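Local coordinates for chromosome-partitioning protein ParB (Caulobacter vibrioides NA1000, PDB 6S6H), which binds the centromeric parS site on DNA near the replication origin and takes part in chromosome partition, at residues M56-L61 and G77-I82. Numbering follows the deposited sequence.
Sequences MRLLAL and GHARAI. With nucleotides of chain D; nucleotides of chain C.
Leu58 and Leu61, in the 3-10 turn and the loop residue that follow helix 49-57, reach onto the methyl of Ala79, and with Arg57 and Arg80 on the DNA side they join 56-61 to helix 76-81. Leu61 CD1 meets Ala79 CB at 3.7 Å, while Leu58 CD2 lies beside that same CB and against the backbone N and CA of Arg80. No direct hydrogen bond crosses between the segments. Leu58 also packs against Val20 and Leu21 of helix 20-34.

The polar part faces the parS DNA. Arg57 NH1 comes within 4.0 Å of Arg80 CG, but the charged ends diverge to different DNA partners. Arg80 has CG anti to its backbone N (chi1 -172°) and a bend at chi3 that carries the guanidinium away from 56-61 to the base edge of DG13 of chain C. There it makes a bidentate pair of hydrogen bonds: NH1 to N7 at 3.0 Å, nearly straight at 163°, and NH2 to O6 at 2.8 Å. Arg57 instead grips the backbone of the other strand, NE donating to OP2 of DT5 of chain D at 2.6 Å; O5' of that nucleotide lies over one face of its guanidinium. Asn54 holds NH1 by a further hydrogen bond.

The C7 methyl of DT6 of chain D lies against both arginines, 3.7 Å from Arg57 NH1 and 3.9 Å from Arg80 CD. Water 1, in the Arg57 guanidinium plane, accepts from Arg57 NH2 at 2.6 Å and has Arg80 O and the DT6 OP2 within hydrogen-bonding distance; further acceptors compete for its two protons, but it can link Arg57 to the backbone of 77-82 and to the phosphate. Bidentate arginine-guanine hydrogen bonds are a classic means of reading a guanine in the major groove, here within the helix-turn-helix DNA-binding domain of ParB.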
ATOM      1  N   MET B  56       9.330 -10.277   5.738  1.00 41.68           N
ATOM      2  CA  MET B  56      10.587 -10.717   6.410  1.00 42.33           C
ATOM      3  C   MET B  56      11.662 -11.081   5.374  1.00 42.15           C
ATOM      4  O   MET B  56      12.849 -10.810   5.654  1.00 42.22           O
ATOM      5  CB  MET B  56      10.329 -11.900   7.347  1.00 42.96           C
ATOM      6  CG  MET B  56       9.570 -11.495   8.598  1.00 43.12           C
ATOM      7  SD  MET B  56       9.230 -12.863   9.723  1.00 43.96           S
ATOM      8  CE  MET B  56       8.392 -14.005   8.624  1.00 43.88           C
ATOM      9  N   ARG B  57      11.269 -11.635   4.221  1.00 42.07           N
ATOM     10  CA  ARG B  57      12.182 -11.982   3.093  1.00 42.33           C
ATOM     11  C   ARG B  57      13.052 -10.774   2.708  1.00 41.82           C
ATOM     12  O   ARG B  57      14.195 -10.997   2.258  1.00 41.93           O
ATOM     13  CB  ARG B  57      11.390 -12.466   1.873  1.00 42.83           C
ATOM     14  CG  ARG B  57      11.000 -13.937   1.928  1.00 43.45           C
ATOM     15  CD  ARG B  57      10.256 -14.387   0.684  1.00 44.07           C
ATOM     16  NE  ARG B  57      11.065 -14.190  -0.516  1.00 44.67           N
ATOM     17  CZ  ARG B  57      10.697 -13.527  -1.613  1.00 44.42           C
ATOM     18  NH1 ARG B  57       9.490 -12.992  -1.716  1.00 44.36           N
ATOM     19  NH2 ARG B  57      11.551 -13.412  -2.617  1.00 44.71           N
ATOM     20  N   LEU B  58      12.536  -9.549   2.882  1.00 41.14           N
ATOM     21  CA  LEU B  58      13.218  -8.275   2.515  1.00 40.81           C
ATOM     22  C   LEU B  58      14.519  -8.104   3.312  1.00 40.99           C
ATOM     23  O   LEU B  58      15.401  -7.372   2.825  1.00 40.76           O
ATOM     24  CB  LEU B  58      12.280  -7.092   2.780  1.00 40.46           C
ATOM     25  CG  LEU B  58      11.017  -7.029   1.923  1.00 40.34           C
ATOM     26  CD1 LEU B  58      10.116  -5.896   2.387  1.00 40.30           C
ATOM     27  CD2 LEU B  58      11.359  -6.873   0.449  1.00 40.54           C
ATOM     28  N   LEU B  59      14.629  -8.725   4.492  1.00 41.10           N
ATOM     29  CA  LEU B  59      15.839  -8.644   5.356  1.00 42.12           C
ATOM     30  C   LEU B  59      17.027  -9.343   4.680  1.00 42.96           C
ATOM     31  O   LEU B  59      18.169  -8.993   5.019  1.00 43.49           O
ATOM     32  CB  LEU B  59      15.540  -9.274   6.719  1.00 42.23           C
ATOM     33  CG  LEU B  59      14.496  -8.549   7.567  1.00 42.17           C
ATOM     34  CD1 LEU B  59      14.094  -9.404   8.760  1.00 42.53           C
ATOM     35  CD2 LEU B  59      15.009  -7.190   8.028  1.00 42.10           C
ATOM     36  N   ALA B  60      16.770 -10.283   3.761  1.00 43.64           N
ATOM     37  CA  ALA B  60      17.796 -11.049   3.012  1.00 44.43           C
ATOM     38  C   ALA B  60      18.402 -10.203   1.881  1.00 45.22           C
ATOM     39  O   ALA B  60      19.441 -10.612   1.344  1.00 45.90           O
ATOM     40  CB  ALA B  60      17.191 -12.323   2.472  1.00 44.13           C
ATOM     41  N   LEU B  61      17.783  -9.078   1.513  1.00 45.96           N
ATOM     42  CA  LEU B  61      18.272  -8.191   0.419  1.00 47.04           C
ATOM     43  C   LEU B  61      19.642  -7.630   0.785  1.00 47.96           C
ATOM     44  O   LEU B  61      19.908  -7.365   1.954  1.00 48.22           O
ATOM     45  CB  LEU B  61      17.276  -7.049   0.195  1.00 46.97           C
ATOM     46  CG  LEU B  61      15.968  -7.435  -0.493  1.00 46.37           C
ATOM     47  CD1 LEU B  61      14.936  -6.330  -0.346  1.00 46.30           C
ATOM     48  CD2 LEU B  61      16.202  -7.752  -1.958  1.00 46.86           C
ATOM     49  N   GLY B  77       7.318  -3.048  -2.876  1.00 38.83           N
ATOM     50  CA  GLY B  77       6.897  -3.749  -4.107  1.00 38.97           C
ATOM     51  C   GLY B  77       8.053  -3.964  -5.072  1.00 39.26           C
ATOM     52  O   GLY B  77       8.188  -5.089  -5.595  1.00 39.02           O
ATOM     53  N   HIS B  78       8.861  -2.924  -5.301  1.00 39.51           N
ATOM     54  CA  HIS B  78      10.079  -2.968  -6.155  1.00 40.33           C
ATOM     55  C   HIS B  78      11.081  -3.971  -5.573  1.00 40.54           C
ATOM     56  O   HIS B  78      11.528  -4.868  -6.316  1.00 40.30           O
ATOM     57  CB  HIS B  78      10.705  -1.571  -6.285  1.00 40.65           C
ATOM     58  CG  HIS B  78       9.872  -0.594  -7.046  1.00 40.97           C
ATOM     59  ND1 HIS B  78       9.174   0.418  -6.419  1.00 40.59           N
ATOM     60  CD2 HIS B  78       9.620  -0.473  -8.368  1.00 41.59           C
ATOM     61  CE1 HIS B  78       8.523   1.123  -7.322  1.00 41.25           C
ATOM     62  NE2 HIS B  78       8.783   0.597  -8.527  1.00 41.75           N
ATOM     63  N   ALA B  79      11.407  -3.819  -4.284  1.00 40.82           N
ATOM     64  CA  ALA B  79      12.429  -4.607  -3.555  1.00 40.86           C
ATOM     65  C   ALA B  79      12.083  -6.100  -3.600  1.00 41.30           C
ATOM     66  O   ALA B  79      12.978  -6.906  -3.939  1.00 41.89           O
ATOM     67  CB  ALA B  79      12.535  -4.112  -2.135  1.00 40.51           C
ATOM     68  N   ARG B  80      10.839  -6.453  -3.262  1.00 41.10           N
ATOM     69  CA  ARG B  80      10.343  -7.856  -3.238  1.00 41.00           C
ATOM     70  C   ARG B  80      10.448  -8.464  -4.644  1.00 42.03           C
ATOM     71  O   ARG B  80      10.869  -9.634  -4.754  1.00 42.15           O
ATOM     72  CB  ARG B  80       8.898  -7.887  -2.736  1.00 40.66           C
ATOM     73  CG  ARG B  80       8.346  -9.280  -2.477  1.00 40.61           C
ATOM     74  CD  ARG B  80       6.852  -9.210  -2.231  1.00 40.54           C
ATOM     75  NE  ARG B  80       6.135  -8.809  -3.435  1.00 40.92           N
ATOM     76  CZ  ARG B  80       4.932  -8.234  -3.466  1.00 40.92           C
ATOM     77  NH1 ARG B  80       4.284  -7.957  -2.347  1.00 40.52           N
ATOM     78  NH2 ARG B  80       4.388  -7.924  -4.631  1.00 41.32           N
ATOM     79  N   ALA B  81      10.106  -7.687  -5.678  1.00 42.86           N
ATOM     80  CA  ALA B  81      10.067  -8.119  -7.096  1.00 43.90           C
ATOM     81  C   ALA B  81      11.458  -8.558  -7.579  1.00 44.59           C
ATOM     82  O   ALA B  81      11.503  -9.356  -8.526  1.00 45.40           O
ATOM     83  CB  ALA B  81       9.507  -7.012  -7.959  1.00 44.26           C
ATOM     84  N   ILE B  82      12.538  -8.067  -6.959  1.00 45.24           N
ATOM     85  CA  ILE B  82      13.951  -8.343  -7.368  1.00 46.36           C
ATOM     86  C   ILE B  82      14.677  -9.170  -6.295  1.00 46.51           C
ATOM     87  O   ILE B  82      15.906  -9.366  -6.448  1.00 46.97           O
ATOM     88  CB  ILE B  82      14.700  -7.025  -7.662  1.00 46.79           C
ATOM     89  CG1 ILE B  82      14.848  -6.145  -6.416  1.00 46.32           C
ATOM     90  CG2 ILE B  82      14.036  -6.279  -8.804  1.00 47.15           C
ATOM     91  CD1 ILE B  82      15.781  -4.971  -6.606  1.00 46.87           C
TER
ATOM     92  P    DT D   5      12.926 -17.081  -1.699  1.00 45.51           P
ATOM     93  OP1  DT D   5      14.175 -17.393  -2.442  1.00 46.57           O
ATOM     94  OP2  DT D   5      12.939 -15.998  -0.676  1.00 45.04           O
ATOM     95  O5'  DT D   5      11.766 -16.765  -2.747  1.00 44.45           O
ATOM     96  C5'  DT D   5      11.532 -17.665  -3.839  1.00 45.20           C
ATOM     97  C4'  DT D   5      10.223 -17.370  -4.534  1.00 44.76           C
ATOM     98  O4'  DT D   5       9.104 -17.521  -3.641  1.00 43.45           O
ATOM     99  C3'  DT D   5      10.066 -15.975  -5.148  1.00 44.51           C
ATOM    100  O3'  DT D   5      10.343 -16.079  -6.550  1.00 46.01           O
ATOM    101  C2'  DT D   5       8.613 -15.609  -4.869  1.00 43.12           C
ATOM    102  C1'  DT D   5       8.027 -16.889  -4.298  1.00 43.30           C
ATOM    103  N1   DT D   5       6.924 -16.740  -3.331  1.00 43.01           N
ATOM    104  C2   DT D   5       5.650 -17.022  -3.769  1.00 43.31           C
ATOM    105  O2   DT D   5       5.401 -17.355  -4.915  1.00 45.80           O
ATOM    106  N3   DT D   5       4.673 -16.884  -2.816  1.00 42.50           N
ATOM    107  C4   DT D   5       4.840 -16.509  -1.496  1.00 41.76           C
ATOM    108  O4   DT D   5       3.866 -16.433  -0.752  1.00 41.20           O
ATOM    109  C5   DT D   5       6.205 -16.237  -1.102  1.00 41.90           C
ATOM    110  C7   DT D   5       6.483 -15.826   0.309  1.00 41.82           C
ATOM    111  C6   DT D   5       7.166 -16.369  -2.026  1.00 42.63           C
TER
ATOM    112  P    DG C  13       0.401  -3.276   2.933  1.00 37.70           P
ATOM    113  OP1  DG C  13      -0.303  -2.612   4.062  1.00 37.95           O
ATOM    114  OP2  DG C  13       1.856  -3.571   3.032  1.00 38.27           O
ATOM    115  O5'  DG C  13      -0.385  -4.619   2.598  1.00 38.72           O
ATOM    116  C5'  DG C  13      -1.819  -4.596   2.485  1.00 38.73           C
ATOM    117  C4'  DG C  13      -2.312  -5.820   1.750  1.00 39.12           C
ATOM    118  O4'  DG C  13      -1.722  -5.883   0.431  1.00 38.26           O
ATOM    119  C3'  DG C  13      -2.002  -7.160   2.426  1.00 40.20           C
ATOM    120  O3'  DG C  13      -3.266  -7.809   2.609  1.00 42.23           O
ATOM    121  C2'  DG C  13      -1.037  -7.844   1.466  1.00 39.65           C
ATOM    122  C1'  DG C  13      -1.429  -7.236   0.135  1.00 39.14           C
ATOM    123  N9   DG C  13      -0.427  -7.250  -0.928  1.00 38.25           N
ATOM    124  C8   DG C  13       0.894  -6.887  -0.829  1.00 37.81           C
ATOM    125  N7   DG C  13       1.531  -6.953  -1.967  1.00 37.36           N
ATOM    126  C5   DG C  13       0.567  -7.364  -2.878  1.00 37.75           C
ATOM    127  C6   DG C  13       0.664  -7.611  -4.274  1.00 37.64           C
ATOM    128  O6   DG C  13       1.655  -7.512  -5.009  1.00 37.48           O
ATOM    129  N1   DG C  13      -0.556  -8.013  -4.808  1.00 37.91           N
ATOM    130  C2   DG C  13      -1.720  -8.163  -4.093  1.00 38.18           C
ATOM    131  N2   DG C  13      -2.792  -8.564  -4.787  1.00 39.08           N
ATOM    132  N3   DG C  13      -1.825  -7.930  -2.794  1.00 38.32           N
ATOM    133  C4   DG C  13      -0.651  -7.539  -2.254  1.00 38.20           C
TER
ATOM    134  P    DT D   6      10.346 -14.784  -7.492  1.00 46.91           P
ATOM    135  OP1  DT D   6      11.382 -14.982  -8.540  1.00 48.22           O
ATOM    136  OP2  DT D   6      10.388 -13.571  -6.626  1.00 45.57           O
ATOM    137  O5'  DT D   6       8.916 -14.850  -8.192  1.00 45.44           O
ATOM    138  C5'  DT D   6       8.505 -16.030  -8.900  1.00 46.16           C
ATOM    139  C4'  DT D   6       7.075 -15.895  -9.365  1.00 45.14           C
ATOM    140  O4'  DT D   6       6.199 -15.870  -8.215  1.00 43.50           O
ATOM    141  C3'  DT D   6       6.767 -14.630 -10.170  1.00 45.07           C
ATOM    142  O3'  DT D   6       6.045 -15.004 -11.350  1.00 46.34           O
ATOM    143  C2'  DT D   6       5.962 -13.769  -9.208  1.00 43.04           C
ATOM    144  C1'  DT D   6       5.275 -14.803  -8.330  1.00 42.50           C
ATOM    145  N1   DT D   6       4.917 -14.368  -6.961  1.00 40.89           N
ATOM    146  C2   DT D   6       3.660 -14.675  -6.487  1.00 40.44           C
ATOM    147  O2   DT D   6       2.820 -15.260  -7.150  1.00 40.88           O
ATOM    148  N3   DT D   6       3.417 -14.260  -5.199  1.00 39.34           N
ATOM    149  C4   DT D   6       4.294 -13.603  -4.354  1.00 38.93           C
ATOM    150  O4   DT D   6       3.936 -13.298  -3.220  1.00 38.61           O
ATOM    151  C5   DT D   6       5.597 -13.325  -4.913  1.00 39.16           C
ATOM    152  C7   DT D   6       6.609 -12.613  -4.072  1.00 39.00           C
ATOM    153  C6   DT D   6       5.842 -13.721  -6.168  1.00 40.25           C
TER
HETATM  154  O   HOH W   1      10.209 -12.198  -4.541  1.00 38.33           O